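Local coordinates for uncharacterized protein YhfS (Escherichia coli, PDB 4J8L) that is of unknown function but carries covalently bound pyridoxal 5'-phosphate in an aminotransferase-like fold and may have cysteine synthase activity, at residues A[22-27]-A[59-64]; A[37-42]-A[49-54]; A[53-58]-A[234-239]; A[79-84]-A[214-219]. All blocks are in the same frame, centred on the assembly; numbering follows the deposited sequence. Where two conformers were deposited one is given.

Interaction 1. Residues A[22-27]-A[59-64]; sequences VDSICR and LADAFH
Arg27 and Asp61 form a salt bridge in which both terminal nitrogens of the guanidinium converge on one oxygen: NH1 of Arg27 lies 2.8 Å and NH2 2.9 Å from Asp61 OD1. The grip is end-on, with bent N-H bonds and the guanidinium and carboxylate planes 87° apart, quite unlike the pairing in which each nitrogen takes its own oxygen. Arg27 arrives on the syn side of OD1. Ser24 comes from the anti side, its OG donating to Asp61 OD1 at 2.9 Å, so three N-H or O-H groups hold a single carboxylate oxygen.

A bend at chi3 (-74°) folds the Arg27 chain back over its own helix and brings NE to Asp23 OD1, one turn earlier, at 2.8 Å. That bond is nearly straight and lies in the guanidinium plane, although it meets the oxygen from above the Asp23 carboxylate. Asp23 OD1 and Asp61 OD1 stay 6.1 Å apart, and the arginine between them probably offsets their like charges.

Packing is slight by comparison. The CA atoms of Ser24 and Ala62 approach to 6.4 Å, while Ile25 and Leu59 turn to helix 229-261. The whole is a salt-bridge network joining helix 11-28 to the last turn of helix 50-62, which ends in a Schellman motif with His64, at positive phi, in the C-prime position.

Interaction 2. Residues A[37-42]-A[49-54]; sequences GGDLGL and PRVTQR. With ACY (acetic acid), chain D.
Asp39 and its neighbours run as an irregular chain past the start of helix 50-62, with CA atoms 5.7 Å apart at Gly38 and Val51 and 5.2 Å at Leu40 and Pro49. Pro49 holds the N-cap position. Gly37, Gly38 and Gly41 all have positive phi, and their backbone angles would press a CB against the preceding carbonyl oxygen.

The Asp39 side chain does most of the work. Its CG sits between the backbone N and the carbonyl carbon (chi1 65°), which presents both oxygens to the first turn of the helix. Val51 N donates to Asp39 OD1 at 2.8 Å and 167°, and Arg50 N donates to the syn lone pair of Asp39 OD2, also at 2.8 Å. OD2 additionally lies 3.3 Å above the centre of the Arg50 guanidinium, facing it by charge alone, since no N-H points its way. Pro49 packs its ring against the passing chain, CD lying 3.3 Å from Gly41 O.

The edge of Arg50 is used separately: NE gives a straight bond (171°) to acetate O at 2.6 Å. Acetate OXT receives Arg54 NE from the next turn at 3.2 Å.

With an alanine in place of Asp39, the amides of Arg50 and Val51 would probably lose their acceptor and the Arg50 guanidinium the negative charge over its face. The chemistry suggests that a carboxylate suits this spot because helix-start N-H groups and an arginine both favour a negative charge. An acetate, probably from the crystallisation liquor, sits between the NE groups of Arg50 and Arg54, where it probably offsets part of their positive charge.

Interaction 3. Residues A[53-58]-A[234-239]; sequences QRVEQV and EVLRGL. With ACY (acetic acid), chain D.
Leu236 and Val55 reach toward each other tip to tip between helices 229-261 and 50-62, and this is where the contact is tight. Both valine methyls take part: Val55 CG1 is 3.8 Å from Leu236 CG, and Val55 CG2 is 3.8 Å from Leu236 CD1. The other leucine methyl, CD2, slips toward the next turn and lies 4.0 Å from Val58 CG1, so one leucine spans two valines three residues apart. Leu236 holds CG opposite its carbonyl carbon and beside the backbone N (chi1 -72°), which sends both methyls toward the valines. The backbones come closest at Val55 and Leu236, whose CA atoms are 7.3 Å apart.

Helix 229-261 is the long helix that, in fold-type I pyridoxal-phosphate enzymes, typically runs from the large domain to the C-terminal one, and the contact lies on its first half. Leu21 of helix 11-28 closes over the same core, touching Val58 and Leu239.

The outer side is polar and looser. Arg54 leaves the helix in an extended chain that leads away from helix 229-261, and its NH2 edge stands 3.4 Å from the acetate methyl CH3. NH2 also forms a salt bridge with Glu33, and NH1 bonds to the carbonyl of His28. A leucine in this position would probably leave Glu33 without its charge mate and the His28 carbonyl without this donor, while Leu236 would keep its valine neighbours.

Interaction 4. Residues A[79-84]-A[214-219]; sequences IRAGLA and NRIRAT
Ala81 and Ile216 bring helices 74-86 and 210-219 close together, with 6.2 Å between their CA atoms. Both helices flank the seven-stranded mixed sheet of the large domain, whose strand order is that of fold-type I pyridoxal-phosphate enzymes. Each directly follows one of two adjacent antiparallel strands, 67-72 and 203-208.

The small Ala81 lets Ile216 come right up to the opposing backbone. Ala81 CB touches both isoleucine methyls, 4.1 Å from CG2 and from CD1 of Ile216. The longer arm lies over the helix itself, with Ile216 CG1 3.7 Å from Ala81 O. Because Ile216 carries CG1 beside its backbone N (chi1 -67°) and then runs extended (chi2 177°), its CD1 arrives at the amide of Gly82, 4.1 Å from the N atom.

No hydrogen bond crosses between the two segments. Arg215 NH2 reaches past the facing segment to the carbonyl oxygen of Ala85, while Ile79 and Leu83 pack on helix 102-111 and strand 137-141. Within 214-219 the carbonyl of Ile216 is held twice, by Thr219 N at 3.0 Å and by Thr219 OG1, which donates at 2.7 Å in the carbonyl plane, on a lone pair of Ile216 O.

Overall arrangement
From the N terminus, helix 11-28 pairs with the end of helix 50-62 in interaction 1, closing a loop of 31 residues. Within that loop lies interaction 2, where the chain at 37-42 meets the start of the same helix. Interaction 3 takes up helix 50-62 where interaction 2 leaves it, sharing Gln53 and Arg54, and joins it to helix 229-261 across 175 residues. It crosses interaction 1, and the two touch through Leu59 with Leu239 and Ile25 with Leu236. Interaction 4 falls wholly within this long span, pairing helices 74-86 and 210-219 beside the large sheet, about 19 Å from interaction 3 between centres. Helix 50-62 thus links the first three contacts.

Interaction 1. Residues A[22-27]-A[59-64]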
loop_
_atom_site.group_PDB
_atom_site.type_symbol
_atom_site.label_atom_id
_atom_site.label_comp_id
_atom_site.label_asym_id
_atom_site.label_seq_id
_atom_site.Cartn_x
_atom_site.Cartn_y
_atom_site.Cartn_z
ATOM N N VAL A 22 -13.580 8.069 12.280
ATOM C CA VAL A 22 -13.773 9.048 13.344
ATOM C C VAL A 22 -14.759 8.530 14.391
ATOM O O VAL A 22 -14.587 8.780 15.586
ATOM C CB VAL A 22 -14.188 10.427 12.791
ATOM C CG1 VAL A 22 -14.432 11.422 13.931
ATOM C CG2 VAL A 22 -13.079 10.939 11.887
ATOM N N ASP A 23 -15.767 7.782 13.949
ATOM C CA ASP A 23 -16.733 7.210 14.886
ATOM C C ASP A 23 -16.037 6.263 15.853
ATOM O O ASP A 23 -16.336 6.244 17.057
ATOM C CB ASP A 23 -17.846 6.462 14.146
ATOM C CG ASP A 23 -18.976 6.054 15.064
ATOM O OD1 ASP A 23 -19.065 4.854 15.426
ATOM O OD2 ASP A 23 -19.796 6.928 15.438
ATOM N N SER A 24 -15.109 5.474 15.320
ATOM C CA SER A 24 -14.336 4.576 16.157
ATOM C C SER A 24 -13.459 5.345 17.145
ATOM O O SER A 24 -13.319 4.935 18.301
ATOM C CB SER A 24 -13.472 3.645 15.312
ATOM O OG SER A 24 -12.835 2.702 16.156
ATOM N N ILE A 25 -12.860 6.443 16.691
ATOM C CA ILE A 25 -12.087 7.289 17.592
ATOM C C ILE A 25 -12.962 7.756 18.768
ATOM O O ILE A 25 -12.567 7.641 19.930
ATOM C CB ILE A 25 -11.473 8.483 16.858
ATOM C CG1 ILE A 25 -10.423 7.987 15.859
ATOM C CG2 ILE A 25 -10.845 9.448 17.845
ATOM C CD1 ILE A 25 -9.845 9.139 15.008
ATOM N N CYS A 26 -14.166 8.224 18.465
ATOM C CA CYS A 26 -15.050 8.721 19.515
ATOM C C CYS A 26 -15.382 7.636 20.534
ATOM O O CYS A 26 -15.519 7.909 21.731
ATOM C CB CYS A 26 -16.347 9.264 18.917
ATOM S SG CYS A 26 -16.147 10.758 17.917
ATOM N N ARG A 27 -15.514 6.405 20.055
ATOM C CA ARG A 27 -15.950 5.312 20.912
ATOM C C ARG A 27 -14.826 4.754 21.779
ATOM O O ARG A 27 -15.073 3.987 22.710
ATOM C CB ARG A 27 -16.592 4.211 20.066
ATOM C CG ARG A 27 -18.031 4.530 19.687
ATOM C CD ARG A 27 -18.706 3.382 18.947
ATOM N NE ARG A 27 -18.236 3.268 17.580
ATOM C CZ ARG A 27 -17.372 2.345 17.163
ATOM N NH1 ARG A 27 -16.902 1.442 18.016
ATOM N NH2 ARG A 27 -16.992 2.313 15.895
ATOM N N LEU A 59 -7.840 1.182 15.222
ATOM C CA LEU A 59 -7.466 0.602 13.930
ATOM C C LEU A 59 -8.150 -0.752 13.719
ATOM O O LEU A 59 -8.693 -1.019 12.646
ATOM C CB LEU A 59 -5.953 0.432 13.817
ATOM C CG LEU A 59 -5.148 1.725 13.778
ATOM C CD1 LEU A 59 -3.677 1.418 13.540
ATOM C CD2 LEU A 59 -5.688 2.626 12.700
ATOM N N ALA A 60 -8.132 -1.604 14.740
ATOM C CA ALA A 60 -8.762 -2.916 14.618
ATOM C C ALA A 60 -10.246 -2.768 14.317
ATOM O O ALA A 60 -10.788 -3.422 13.421
ATOM C CB ALA A 60 -8.567 -3.731 15.891
ATOM N N ASP A 61 -10.900 -1.893 15.074
ATOM C CA ASP A 61 -12.319 -1.662 14.911
ATOM C C ASP A 61 -12.631 -1.124 13.507
ATOM O O ASP A 61 -13.527 -1.618 12.834
ATOM C CB ASP A 61 -12.798 -0.697 16.002
ATOM C CG ASP A 61 -14.293 -0.500 15.993
ATOM O OD1 ASP A 61 -14.748 0.597 16.381
ATOM O OD2 ASP A 61 -15.014 -1.445 15.609
ATOM N N ALA A 62 -11.869 -0.126 13.065
ATOM C CA ALA A 62 -12.119 0.534 11.783
ATOM C C ALA A 62 -11.933 -0.412 10.603
ATOM O O ALA A 62 -12.622 -0.291 9.590
ATOM C CB ALA A 62 -11.218 1.748 11.633
ATOM N N PHE A 63 -11.015 -1.363 10.744
ATOM C CA PHE A 63 -10.775 -2.336 9.679
ATOM C C PHE A 63 -11.376 -3.713 9.962
ATOM O O PHE A 63 -10.930 -4.718 9.413
ATOM C CB PHE A 63 -9.279 -2.424 9.343
ATOM C CG PHE A 63 -8.717 -1.152 8.758
ATOM C CD1 PHE A 63 -9.067 -0.755 7.476
ATOM C CD2 PHE A 63 -7.824 -0.368 9.474
ATOM C CE1 PHE A 63 -8.559 0.405 6.922
ATOM C CE2 PHE A 63 -7.303 0.795 8.924
ATOM C CZ PHE A 63 -7.677 1.186 7.646
ATOM N N HIS A 64 -12.396 -3.738 10.817
ATOM C CA HIS A 64 -13.225 -4.924 11.031
ATOM C C HIS A 64 -12.400 -6.141 11.418
ATOM O O HIS A 64 -12.617 -7.249 10.922
ATOM C CB HIS A 64 -14.084 -5.183 9.794
ATOM C CG HIS A 64 -14.890 -3.992 9.380
ATOM N ND1 HIS A 64 -14.475 -3.112 8.405
ATOM C CD2 HIS A 64 -16.067 -3.509 9.845
ATOM C CE1 HIS A 64 -15.373 -2.151 8.270
ATOM N NE2 HIS A 64 -16.351 -2.373 9.130
#

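Interaction 2. Residues A[37-42]-A[49-54]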
loop_
_atom_site.group_PDB
_atom_site.type_symbol
_atom_site.label_atom_id
_atom_site.label_comp_id
_atom_site.label_asym_id
_atom_site.label_seq_id
_atom_site.Cartn_x
_atom_site.Cartn_y
_atom_site.Cartn_z
ATOM N N GLY A 37 -2.206 14.627 23.873
ATOM C CA GLY A 37 -0.880 14.680 23.273
ATOM C C GLY A 37 -0.151 13.339 23.092
ATOM O O GLY A 37 0.788 13.244 22.294
ATOM N N GLY A 38 -0.567 12.318 23.830
ATOM C CA GLY A 38 0.015 10.987 23.697
ATOM C C GLY A 38 1.093 10.659 24.722
ATOM O O GLY A 38 2.126 11.344 24.785
ATOM N N ASP A 39 0.867 9.599 25.500
ATOM C CA ASP A 39 1.797 9.223 26.566
ATOM C C ASP A 39 2.987 8.426 26.036
ATOM O O ASP A 39 3.058 8.121 24.850
ATOM C CB ASP A 39 1.095 8.476 27.716
ATOM C CG ASP A 39 0.528 7.132 27.298
ATOM O OD1 ASP A 39 -0.087 7.051 26.217
ATOM O OD2 ASP A 39 0.669 6.152 28.068
ATOM N N LEU A 40 3.921 8.118 26.927
ATOM C CA LEU A 40 5.213 7.565 26.554
ATOM C C LEU A 40 5.524 6.279 27.299
ATOM O O LEU A 40 5.158 6.116 28.455
ATOM C CB LEU A 40 6.310 8.570 26.893
ATOM C CG LEU A 40 6.301 9.892 26.127
ATOM C CD1 LEU A 40 7.153 10.929 26.843
ATOM C CD2 LEU A 40 6.828 9.667 24.707
ATOM N N GLY A 41 6.230 5.368 26.644
ATOM C CA GLY A 41 6.921 4.324 27.375
ATOM C C GLY A 41 6.181 3.050 27.734
ATOM O O GLY A 41 5.087 2.761 27.235
ATOM N N LEU A 42 6.806 2.286 28.618
ATOM C CA LEU A 42 6.392 0.912 28.899
ATOM C C LEU A 42 5.434 0.891 30.082
ATOM O O LEU A 42 5.819 0.538 31.190
ATOM C CB LEU A 42 7.629 0.069 29.203
ATOM C CG LEU A 42 8.702 0.046 28.110
ATOM C CD1 LEU A 42 9.815 -0.926 28.455
ATOM C CD2 LEU A 42 8.076 -0.311 26.778
ATOM N N PRO A 49 2.594 2.583 25.368
ATOM C CA PRO A 49 1.750 3.693 25.835
ATOM C C PRO A 49 0.274 3.357 25.841
ATOM O O PRO A 49 -0.206 2.590 24.996
ATOM C CB PRO A 49 2.044 4.796 24.801
ATOM C CG PRO A 49 3.455 4.527 24.395
ATOM C CD PRO A 49 3.539 3.018 24.320
ATOM N N ARG A 50 -0.440 3.906 26.824
ATOM C CA ARG A 50 -1.874 3.706 26.901
ATOM C C ARG A 50 -2.551 4.232 25.639
ATOM O O ARG A 50 -3.478 3.611 25.125
ATOM C CB ARG A 50 -2.448 4.409 28.136
ATOM C CG ARG A 50 -1.938 3.864 29.473
ATOM C CD ARG A 50 -2.472 4.692 30.646
ATOM N NE ARG A 50 -2.091 6.099 30.506
ATOM C CZ ARG A 50 -0.947 6.622 30.944
ATOM N NH1 ARG A 50 -0.062 5.866 31.579
ATOM N NH2 ARG A 50 -0.697 7.911 30.766
ATOM N N VAL A 51 -2.089 5.379 25.135
ATOM C CA VAL A 51 -2.694 5.944 23.935
ATOM C C VAL A 51 -2.422 5.075 22.703
ATOM O O VAL A 51 -3.276 4.925 21.827
ATOM C CB VAL A 51 -2.227 7.397 23.706
ATOM C CG1 VAL A 51 -2.637 7.876 22.313
ATOM C CG2 VAL A 51 -2.795 8.296 24.784
ATOM N N THR A 52 -1.247 4.456 22.659
ATOM C CA THR A 52 -0.927 3.563 21.547
ATOM C C THR A 52 -1.868 2.355 21.528
ATOM O O THR A 52 -2.363 1.970 20.465
ATOM C CB THR A 52 0.552 3.152 21.578
ATOM O OG1 THR A 52 1.351 4.342 21.486
ATOM C CG2 THR A 52 0.897 2.224 20.390
ATOM N N GLN A 53 -2.133 1.781 22.701
ATOM C CA GLN A 53 -3.101 0.696 22.783
ATOM C C GLN A 53 -4.444 1.155 22.228
ATOM O O GLN A 53 -5.037 0.473 21.394
ATOM C CB GLN A 53 -3.285 0.191 24.215
ATOM C CG GLN A 53 -4.299 -0.950 24.290
ATOM C CD GLN A 53 -4.678 -1.350 25.704
ATOM O OE1 GLN A 53 -4.842 -0.508 26.590
ATOM N NE2 GLN A 53 -4.830 -2.651 25.920
ATOM N N ARG A 54 -4.909 2.321 22.677
ATOM C CA ARG A 54 -6.210 2.826 22.240
ATOM C C ARG A 54 -6.257 2.979 20.721
ATOM O O ARG A 54 -7.246 2.623 20.082
ATOM C CB ARG A 54 -6.530 4.175 22.887
ATOM C CG ARG A 54 -6.834 4.121 24.352
ATOM C CD ARG A 54 -7.257 5.499 24.860
ATOM N NE ARG A 54 -7.464 5.522 26.302
ATOM C CZ ARG A 54 -8.649 5.411 26.887
ATOM N NH1 ARG A 54 -9.741 5.274 26.149
ATOM N NH2 ARG A 54 -8.744 5.446 28.208
HETATM C C ACY D . -4.842 7.061 28.923
HETATM O O ACY D . -3.893 7.614 29.525
HETATM O OXT ACY D . -5.050 7.168 27.692
HETATM C CH3 ACY D . -5.786 6.215 29.723
#

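Interaction 3. Residues A[53-58]-A[234-239]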
loop_
_atom_site.group_PDB
_atom_site.type_symbol
_atom_site.label_atom_id
_atom_site.label_comp_id
_atom_site.label_asym_id
_atom_site.label_seq_id
_atom_site.Cartn_x
_atom_site.Cartn_y
_atom_site.Cartn_z
ATOM N N GLN A 53 -2.133 1.781 22.701
ATOM C CA GLN A 53 -3.101 0.696 22.783
ATOM C C GLN A 53 -4.444 1.155 22.228
ATOM O O GLN A 53 -5.037 0.473 21.394
ATOM C CB GLN A 53 -3.285 0.191 24.215
ATOM C CG GLN A 53 -4.299 -0.950 24.290
ATOM C CD GLN A 53 -4.678 -1.350 25.704
ATOM O OE1 GLN A 53 -4.842 -0.508 26.590
ATOM N NE2 GLN A 53 -4.830 -2.651 25.920
ATOM N N ARG A 54 -4.909 2.321 22.677
ATOM C CA ARG A 54 -6.210 2.826 22.240
ATOM C C ARG A 54 -6.257 2.979 20.721
ATOM O O ARG A 54 -7.246 2.623 20.082
ATOM C CB ARG A 54 -6.530 4.175 22.887
ATOM C CG ARG A 54 -6.834 4.121 24.352
ATOM C CD ARG A 54 -7.257 5.499 24.860
ATOM N NE ARG A 54 -7.464 5.522 26.302
ATOM C CZ ARG A 54 -8.649 5.411 26.887
ATOM N NH1 ARG A 54 -9.741 5.274 26.149
ATOM N NH2 ARG A 54 -8.744 5.446 28.208
ATOM N N VAL A 55 -5.192 3.534 20.150
ATOM C CA VAL A 55 -5.131 3.727 18.707
ATOM C C VAL A 55 -5.192 2.379 17.999
ATOM O O VAL A 55 -5.885 2.219 16.996
ATOM C CB VAL A 55 -3.867 4.524 18.276
ATOM C CG1 VAL A 55 -3.677 4.458 16.755
ATOM C CG2 VAL A 55 -3.968 5.974 18.736
ATOM N N GLU A 56 -4.482 1.399 18.543
ATOM C CA GLU A 56 -4.519 0.052 17.978
ATOM C C GLU A 56 -5.935 -0.522 18.019
ATOM O O GLU A 56 -6.374 -1.147 17.048
ATOM C CB GLU A 56 -3.504 -0.855 18.682
ATOM C CG GLU A 56 -2.075 -0.484 18.295
ATOM C CD GLU A 56 -1.022 -1.061 19.221
ATOM O OE1 GLU A 56 -1.368 -1.514 20.334
ATOM O OE2 GLU A 56 0.167 -1.065 18.816
ATOM N N GLN A 57 -6.658 -0.269 19.113
ATOM C CA GLN A 57 -8.051 -0.691 19.210
ATOM C C GLN A 57 -8.899 -0.013 18.139
ATOM O O GLN A 57 -9.773 -0.640 17.539
ATOM C CB GLN A 57 -8.617 -0.409 20.612
ATOM C CG GLN A 57 -8.029 -1.334 21.683
ATOM C CD GLN A 57 -8.396 -0.906 23.083
ATOM O OE1 GLN A 57 -9.121 0.068 23.272
ATOM N NE2 GLN A 57 -7.900 -1.636 24.077
ATOM N N VAL A 58 -8.654 1.276 17.912
ATOM C CA VAL A 58 -9.400 2.002 16.890
ATOM C C VAL A 58 -9.113 1.426 15.505
ATOM O O VAL A 58 -10.029 1.214 14.706
ATOM C CB VAL A 58 -9.053 3.505 16.898
ATOM C CG1 VAL A 58 -9.629 4.188 15.676
ATOM C CG2 VAL A 58 -9.591 4.157 18.161
ATOM N N GLU A 234 -0.547 10.521 15.459
ATOM C CA GLU A 234 -0.256 10.990 14.105
ATOM C C GLU A 234 -0.713 9.987 13.043
ATOM O O GLU A 234 -1.112 10.378 11.940
ATOM C CB GLU A 234 1.227 11.317 13.923
ATOM C CG GLU A 234 1.511 12.026 12.602
ATOM C CD GLU A 234 2.964 12.405 12.423
ATOM O OE1 GLU A 234 3.679 12.517 13.444
ATOM O OE2 GLU A 234 3.380 12.594 11.253
ATOM N N VAL A 235 -0.659 8.701 13.378
ATOM C CA VAL A 235 -1.172 7.677 12.479
ATOM C C VAL A 235 -2.666 7.913 12.241
ATOM O O VAL A 235 -3.135 7.879 11.106
ATOM C CB VAL A 235 -0.974 6.254 13.057
ATOM C CG1 VAL A 235 -1.778 5.230 12.252
ATOM C CG2 VAL A 235 0.512 5.884 13.055
ATOM N N LEU A 236 -3.422 8.124 13.314
ATOM C CA LEU A 236 -4.849 8.396 13.157
ATOM C C LEU A 236 -5.109 9.652 12.340
ATOM O O LEU A 236 -5.999 9.665 11.489
ATOM C CB LEU A 236 -5.537 8.557 14.514
ATOM C CG LEU A 236 -5.735 7.321 15.366
ATOM C CD1 LEU A 236 -6.556 7.732 16.588
ATOM C CD2 LEU A 236 -6.443 6.252 14.559
ATOM N N ARG A 237 -4.358 10.716 12.620
ATOM C CA ARG A 237 -4.528 11.976 11.897
ATOM C C ARG A 237 -4.355 11.755 10.400
ATOM O O ARG A 237 -5.160 12.228 9.589
ATOM C CB ARG A 237 -3.534 13.033 12.387
ATOM C CG ARG A 237 -3.579 14.352 11.614
ATOM C CD ARG A 237 -2.581 15.352 12.190
ATOM N NE ARG A 237 -2.343 15.087 13.606
ATOM C CZ ARG A 237 -1.233 15.421 14.254
ATOM N NH1 ARG A 237 -0.255 16.051 13.614
ATOM N NH2 ARG A 237 -1.102 15.122 15.541
ATOM N N GLY A 238 -3.305 11.033 10.033
ATOM C CA GLY A 238 -3.035 10.808 8.623
ATOM C C GLY A 238 -4.125 9.967 7.988
ATOM O O GLY A 238 -4.601 10.256 6.888
ATOM N N LEU A 239 -4.538 8.931 8.705
ATOM C CA LEU A 239 -5.539 8.010 8.206
ATOM C C LEU A 239 -6.897 8.670 8.006
ATOM O O LEU A 239 -7.623 8.309 7.089
ATOM C CB LEU A 239 -5.662 6.837 9.171
ATOM C CG LEU A 239 -5.953 5.440 8.642
ATOM C CD1 LEU A 239 -5.026 5.028 7.506
ATOM C CD2 LEU A 239 -5.784 4.499 9.803
HETATM C C ACY D . -4.842 7.061 28.923
HETATM O O ACY D . -3.893 7.614 29.525
HETATM O OXT ACY D . -5.050 7.168 27.692
HETATM C CH3 ACY D . -5.786 6.215 29.723
#

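Interaction 4. Residues A[79-84]-A[214-219]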
loop_
_atom_site.group_PDB
_atom_site.type_symbol
_atom_site.label_atom_id
_atom_site.label_comp_id
_atom_site.label_asym_id
_atom_site.label_seq_id
_atom_site.Cartn_x
_atom_site.Cartn_y
_atom_site.Cartn_z
ATOM N N ILE A 79 5.329 -6.434 7.578
ATOM C CA ILE A 79 5.384 -7.716 6.888
ATOM C C ILE A 79 6.296 -8.682 7.627
ATOM O O ILE A 79 5.964 -9.858 7.768
ATOM C CB ILE A 79 5.805 -7.545 5.427
ATOM C CG1 ILE A 79 4.639 -6.918 4.653
ATOM C CG2 ILE A 79 6.214 -8.890 4.802
ATOM C CD1 ILE A 79 5.025 -6.311 3.300
ATOM N N ARG A 80 7.438 -8.199 8.109
ATOM C CA ARG A 80 8.327 -9.081 8.873
ATOM C C ARG A 80 7.636 -9.618 10.126
ATOM O O ARG A 80 7.674 -10.818 10.412
ATOM C CB ARG A 80 9.619 -8.369 9.271
ATOM C CG ARG A 80 10.624 -9.302 9.947
ATOM C CD ARG A 80 11.751 -8.529 10.624
ATOM N NE ARG A 80 12.556 -7.762 9.677
ATOM C CZ ARG A 80 12.526 -6.433 9.576
ATOM N NH1 ARG A 80 11.728 -5.712 10.366
ATOM N NH2 ARG A 80 13.302 -5.822 8.686
ATOM N N ALA A 81 6.989 -8.729 10.870
ATOM C CA ALA A 81 6.329 -9.144 12.098
ATOM C C ALA A 81 5.186 -10.107 11.810
ATOM O O ALA A 81 5.021 -11.106 12.513
ATOM C CB ALA A 81 5.823 -7.925 12.867
ATOM N N GLY A 82 4.404 -9.818 10.774
ATOM C CA GLY A 82 3.303 -10.697 10.411
ATOM C C GLY A 82 3.765 -12.073 9.955
ATOM O O GLY A 82 3.242 -13.100 10.401
ATOM N N LEU A 83 4.752 -12.114 9.067
ATOM C CA LEU A 83 5.288 -13.404 8.633
ATOM C C LEU A 83 5.870 -14.204 9.799
ATOM O O LEU A 83 5.642 -15.405 9.900
ATOM C CB LEU A 83 6.338 -13.223 7.537
ATOM C CG LEU A 83 5.788 -12.789 6.174
ATOM C CD1 LEU A 83 6.931 -12.584 5.181
ATOM C CD2 LEU A 83 4.787 -13.804 5.635
ATOM N N ALA A 84 6.613 -13.539 10.681
ATOM C CA ALA A 84 7.220 -14.226 11.822
ATOM C C ALA A 84 6.186 -14.823 12.773
ATOM O O ALA A 84 6.471 -15.789 13.485
ATOM C CB ALA A 84 8.153 -13.292 12.574
ATOM N N ASN A 214 -1.337 -10.994 19.052
ATOM C CA ASN A 214 -0.780 -11.293 20.366
ATOM C C ASN A 214 0.628 -11.879 20.255
ATOM O O ASN A 214 1.500 -11.564 21.065
ATOM C CB ASN A 214 -1.681 -12.247 21.159
ATOM C CG ASN A 214 -2.941 -11.578 21.669
ATOM O OD1 ASN A 214 -2.999 -10.357 21.812
ATOM N ND2 ASN A 214 -3.956 -12.383 21.967
ATOM N N ARG A 215 0.856 -12.714 19.244
ATOM C CA ARG A 215 2.192 -13.269 19.046
ATOM C C ARG A 215 3.181 -12.170 18.680
ATOM O O ARG A 215 4.344 -12.201 19.087
ATOM C CB ARG A 215 2.198 -14.379 17.986
ATOM C CG ARG A 215 1.534 -15.666 18.467
ATOM C CD ARG A 215 1.954 -16.880 17.645
ATOM N NE ARG A 215 1.419 -16.848 16.290
ATOM C CZ ARG A 215 0.214 -17.304 15.955
ATOM N NH1 ARG A 215 -0.583 -17.812 16.883
ATOM N NH2 ARG A 215 -0.197 -17.241 14.697
ATOM N N ILE A 216 2.714 -11.193 17.914
ATOM C CA ILE A 216 3.557 -10.066 17.560
ATOM C C ILE A 216 3.876 -9.231 18.801
ATOM O O ILE A 216 5.037 -8.928 19.077
ATOM C CB ILE A 216 2.893 -9.192 16.488
ATOM C CG1 ILE A 216 2.788 -9.962 15.169
ATOM C CG2 ILE A 216 3.661 -7.882 16.304
ATOM C CD1 ILE A 216 2.077 -9.202 14.068
ATOM N N ARG A 217 2.848 -8.881 19.566
ATOM C CA ARG A 217 3.066 -8.050 20.752
ATOM C C ARG A 217 4.035 -8.697 21.747
ATOM O O ARG A 217 4.829 -8.001 22.390
ATOM C CB ARG A 217 1.738 -7.688 21.426
ATOM C CG ARG A 217 0.925 -6.642 20.660
ATOM C CD ARG A 217 1.570 -5.237 20.739
ATOM N NE ARG A 217 1.911 -4.900 22.118
ATOM C CZ ARG A 217 2.851 -4.031 22.478
ATOM N NH1 ARG A 217 3.542 -3.368 21.558
ATOM N NH2 ARG A 217 3.094 -3.824 23.767
ATOM N N ALA A 218 3.998 -10.023 21.841
ATOM C CA ALA A 218 4.869 -10.745 22.767
ATOM C C ALA A 218 6.357 -10.590 22.440
ATOM O O ALA A 218 7.198 -10.769 23.322
ATOM C CB ALA A 218 4.477 -12.234 22.841
ATOM N N THR A 219 6.678 -10.257 21.185
ATOM C CA THR A 219 8.072 -10.095 20.765
ATOM C C THR A 219 8.572 -8.678 20.969
ATOM O O THR A 219 9.769 -8.416 20.856
ATOM C CB THR A 219 8.282 -10.445 19.267
ATOM O OG1 THR A 219 7.640 -9.460 18.447
ATOM C CG2 THR A 219 7.723 -11.820 18.968
#